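Local coordinates for protein (S)-ureidoglycine aminohydrolase (Escherichia coli, PDB 1RC6) that hydrolyses (S)-ureidoglycine to (S)-ureidoglycolate and ammonia in allantoin degradation, using manganese as its cofactor, at residues Gly90-Lys95 / Glu125-Phe130. Sequence-based numbering, arbitrary orientation.
Sequences GNITAK and EDSQIF
No aromatic ring enters this contact; its flat groups are the G90-N91 peptide unit and the N91 carboxamide. S127 meets the peptide at its N-H: N91 N donates to S127 OG over 3.0 Å, with a fairly straight N-H...O angle of 152°. The N91 side chain leaves the backbone away from 125-130 and touches S104 and Q123. S127 OG sits beside its own backbone N, anti to the carbonyl carbon (chi1 -71°), which swings the hydroxyl up to 90-95. There it is gripped twice, because N121 OD1 is its second hydrogen-bond partner and can only accept; N121 ND2 also holds E125 O, so one asparagine steadies both the serine and the loop before it. At G90 the backbone angles alone call for glycine, since a beta carbon would jam against the preceding carbonyl O; it would also fall 2.5 Å from S127 OG. An alanine at S127 would take away the acceptor of N91 N and the hydroxyl bound to N121 OD1, and would probably loosen the hold on the chain at G90-N91. Deeper in, the methyl I92 CG2 lies 3.8 Å from S127 CB and meets the tip of I129, CD1, also at 3.8 Å. I92 continues onto L66 and L103, I129 onto V64, L85 and V87. The two short strand segments cross at 55° rather than pairing, their axes 7.1 Å apart. G90 is where the chain leaves strand 81-89, a sheet neighbour of 127-135, for strand 91-96, which runs between 99-104 and 118-121; the contact thus joins two sheets of the N-terminal cupin domain.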
ATOM      1  N   GLY A  90       8.895  11.860   4.185  1.00 28.16           N
ATOM      2  CA  GLY A  90      10.105  11.823   4.978  1.00 26.78           C
ATOM      3  C   GLY A  90      11.249  11.201   4.225  1.00 25.41           C
ATOM      4  O   GLY A  90      11.270  11.212   3.000  1.00 23.83           O
ATOM      5  N   ASN A  91      12.201  10.648   4.968  1.00 35.54           N
ATOM      6  CA  ASN A  91      13.369  10.025   4.364  1.00 35.14           C
ATOM      7  C   ASN A  91      13.822   8.873   5.197  1.00 35.60           C
ATOM      8  O   ASN A  91      14.000   9.014   6.408  1.00 37.70           O
ATOM      9  CB  ASN A  91      14.524  11.019   4.250  1.00 33.58           C
ATOM     10  CG  ASN A  91      14.356  11.958   3.095  1.00 36.42           C
ATOM     11  OD1 ASN A  91      13.556  12.886   3.162  1.00 39.46           O
ATOM     12  ND2 ASN A  91      15.097  11.713   2.009  1.00 38.64           N
ATOM     13  N   ILE A  92      14.033   7.739   4.543  1.00 36.59           N
ATOM     14  CA  ILE A  92      14.473   6.542   5.230  1.00 35.49           C
ATOM     15  C   ILE A  92      15.655   5.922   4.505  1.00 35.88           C
ATOM     16  O   ILE A  92      16.038   6.348   3.415  1.00 36.63           O
ATOM     17  CB  ILE A  92      13.347   5.482   5.299  1.00 32.02           C
ATOM     18  CG1 ILE A  92      13.136   4.860   3.924  1.00 29.80           C
ATOM     19  CG2 ILE A  92      12.047   6.120   5.753  1.00 29.48           C
ATOM     20  CD1 ILE A  92      12.742   3.411   4.006  1.00 30.04           C
ATOM     21  N   THR A  93      16.223   4.898   5.121  1.00 31.02           N
ATOM     22  CA  THR A  93      17.352   4.198   4.554  1.00 31.43           C
ATOM     23  C   THR A  93      17.002   2.727   4.582  1.00 29.96           C
ATOM     24  O   THR A  93      16.941   2.107   5.640  1.00 31.05           O
ATOM     25  CB  THR A  93      18.630   4.448   5.382  1.00 30.02           C
ATOM     26  OG1 THR A  93      18.961   5.834   5.316  1.00 32.29           O
ATOM     27  CG2 THR A  93      19.796   3.626   4.852  1.00 26.13           C
ATOM     28  N   ALA A  94      16.758   2.172   3.410  1.00 32.99           N
ATOM     29  CA  ALA A  94      16.403   0.770   3.317  1.00 34.22           C
ATOM     30  C   ALA A  94      17.606  -0.045   2.904  1.00 33.86           C
ATOM     31  O   ALA A  94      18.541   0.472   2.288  1.00 35.16           O
ATOM     32  CB  ALA A  94      15.286   0.587   2.308  1.00 34.95           C
ATOM     33  N   LYS A  95      17.574  -1.324   3.241  1.00 24.20           N
ATOM     34  CA  LYS A  95      18.655  -2.217   2.889  1.00 28.41           C
ATOM     35  C   LYS A  95      18.137  -3.596   2.530  1.00 28.48           C
ATOM     36  O   LYS A  95      17.285  -4.152   3.216  1.00 29.59           O
ATOM     37  CB  LYS A  95      19.658  -2.311   4.038  1.00 27.14           C
ATOM     38  CG  LYS A  95      20.407  -1.016   4.304  1.00 34.98           C
ATOM     39  CD  LYS A  95      21.513  -1.193   5.345  1.00 39.67           C
ATOM     40  CE  LYS A  95      22.399   0.043   5.408  1.00 44.66           C
ATOM     41  NZ  LYS A  95      23.618  -0.192   6.218  1.00 47.74           N
ATOM     42  N   GLU A 125      12.839  14.189  12.061  1.00 40.53           N
ATOM     43  CA  GLU A 125      11.391  14.165  12.170  1.00 44.12           C
ATOM     44  C   GLU A 125      10.889  12.795  11.755  1.00 44.19           C
ATOM     45  O   GLU A 125      11.622  12.007  11.169  1.00 47.19           O
ATOM     46  CB  GLU A 125      10.766  15.225  11.267  1.00 65.75           C
ATOM     47  CG  GLU A 125      11.580  16.497  11.111  1.00 85.61           C
ATOM     48  CD  GLU A 125      12.699  16.354  10.090  1.00 93.89           C
ATOM     49  OE1 GLU A 125      13.625  15.547  10.309  1.00 94.78           O
ATOM     50  OE2 GLU A 125      12.650  17.051   9.054  1.00 96.21           O
ATOM     51  N   ASP A 126       9.628  12.519  12.052  1.00 51.50           N
ATOM     52  CA  ASP A 126       9.033  11.240  11.711  1.00 47.58           C
ATOM     53  C   ASP A 126       8.926  11.012  10.211  1.00 43.10           C
ATOM     54  O   ASP A 126       8.586  11.916   9.450  1.00 43.71           O
ATOM     55  CB  ASP A 126       7.640  11.106  12.343  1.00 51.71           C
ATOM     56  CG  ASP A 126       7.695  10.904  13.848  1.00 48.98           C
ATOM     57  OD1 ASP A 126       8.738  10.433  14.352  1.00 50.85           O
ATOM     58  OD2 ASP A 126       6.691  11.196  14.530  1.00 45.90           O
ATOM     59  N   SER A 127       9.233   9.792   9.795  1.00 40.86           N
ATOM     60  CA  SER A 127       9.134   9.414   8.402  1.00 38.46           C
ATOM     61  C   SER A 127       8.032   8.368   8.365  1.00 34.48           C
ATOM     62  O   SER A 127       8.022   7.440   9.171  1.00 35.84           O
ATOM     63  CB  SER A 127      10.453   8.827   7.910  1.00 50.38           C
ATOM     64  OG  SER A 127      11.440   9.840   7.798  1.00 55.03           O
ATOM     65  N   GLN A 128       7.089   8.521   7.444  1.00 38.95           N
ATOM     66  CA  GLN A 128       5.980   7.583   7.357  1.00 37.13           C
ATOM     67  C   GLN A 128       6.106   6.605   6.199  1.00 34.14           C
ATOM     68  O   GLN A 128       6.384   6.990   5.069  1.00 34.43           O
ATOM     69  CB  GLN A 128       4.671   8.358   7.268  1.00 38.91           C
ATOM     70  CG  GLN A 128       3.455   7.496   7.076  1.00 42.94           C
ATOM     71  CD  GLN A 128       2.184   8.238   7.403  1.00 44.68           C
ATOM     72  OE1 GLN A 128       1.828   8.364   8.572  1.00 46.46           O
ATOM     73  NE2 GLN A 128       1.494   8.747   6.376  1.00 44.24           N
ATOM     74  N   ILE A 129       5.862   5.333   6.494  1.00 29.32           N
ATOM     75  CA  ILE A 129       5.986   4.273   5.506  1.00 29.09           C
ATOM     76  C   ILE A 129       4.740   3.390   5.301  1.00 28.58           C
ATOM     77  O   ILE A 129       3.897   3.250   6.192  1.00 26.91           O
ATOM     78  CB  ILE A 129       7.226   3.412   5.890  1.00 33.91           C
ATOM     79  CG1 ILE A 129       8.190   3.406   4.720  1.00 37.17           C
ATOM     80  CG2 ILE A 129       6.846   2.039   6.366  1.00 31.69           C
ATOM     81  CD1 ILE A 129       8.777   4.789   4.457  1.00 39.38           C
ATOM     82  N   PHE A 130       4.619   2.822   4.102  1.00 33.87           N
ATOM     83  CA  PHE A 130       3.520   1.912   3.773  1.00 32.34           C
ATOM     84  C   PHE A 130       4.176   0.574   3.464  1.00 31.87           C
ATOM     85  O   PHE A 130       5.024   0.500   2.583  1.00 31.80           O
ATOM     86  CB  PHE A 130       2.756   2.371   2.538  1.00 29.33           C
ATOM     87  CG  PHE A 130       1.742   1.368   2.058  1.00 29.19           C
ATOM     88  CD1 PHE A 130       0.614   1.086   2.816  1.00 30.52           C
ATOM     89  CD2 PHE A 130       1.941   0.667   0.880  1.00 29.19           C
ATOM     90  CE1 PHE A 130      -0.294   0.120   2.411  1.00 30.21           C
ATOM     91  CE2 PHE A 130       1.044  -0.304   0.461  1.00 28.78           C
ATOM     92  CZ  PHE A 130      -0.077  -0.580   1.227  1.00 30.16           C
TER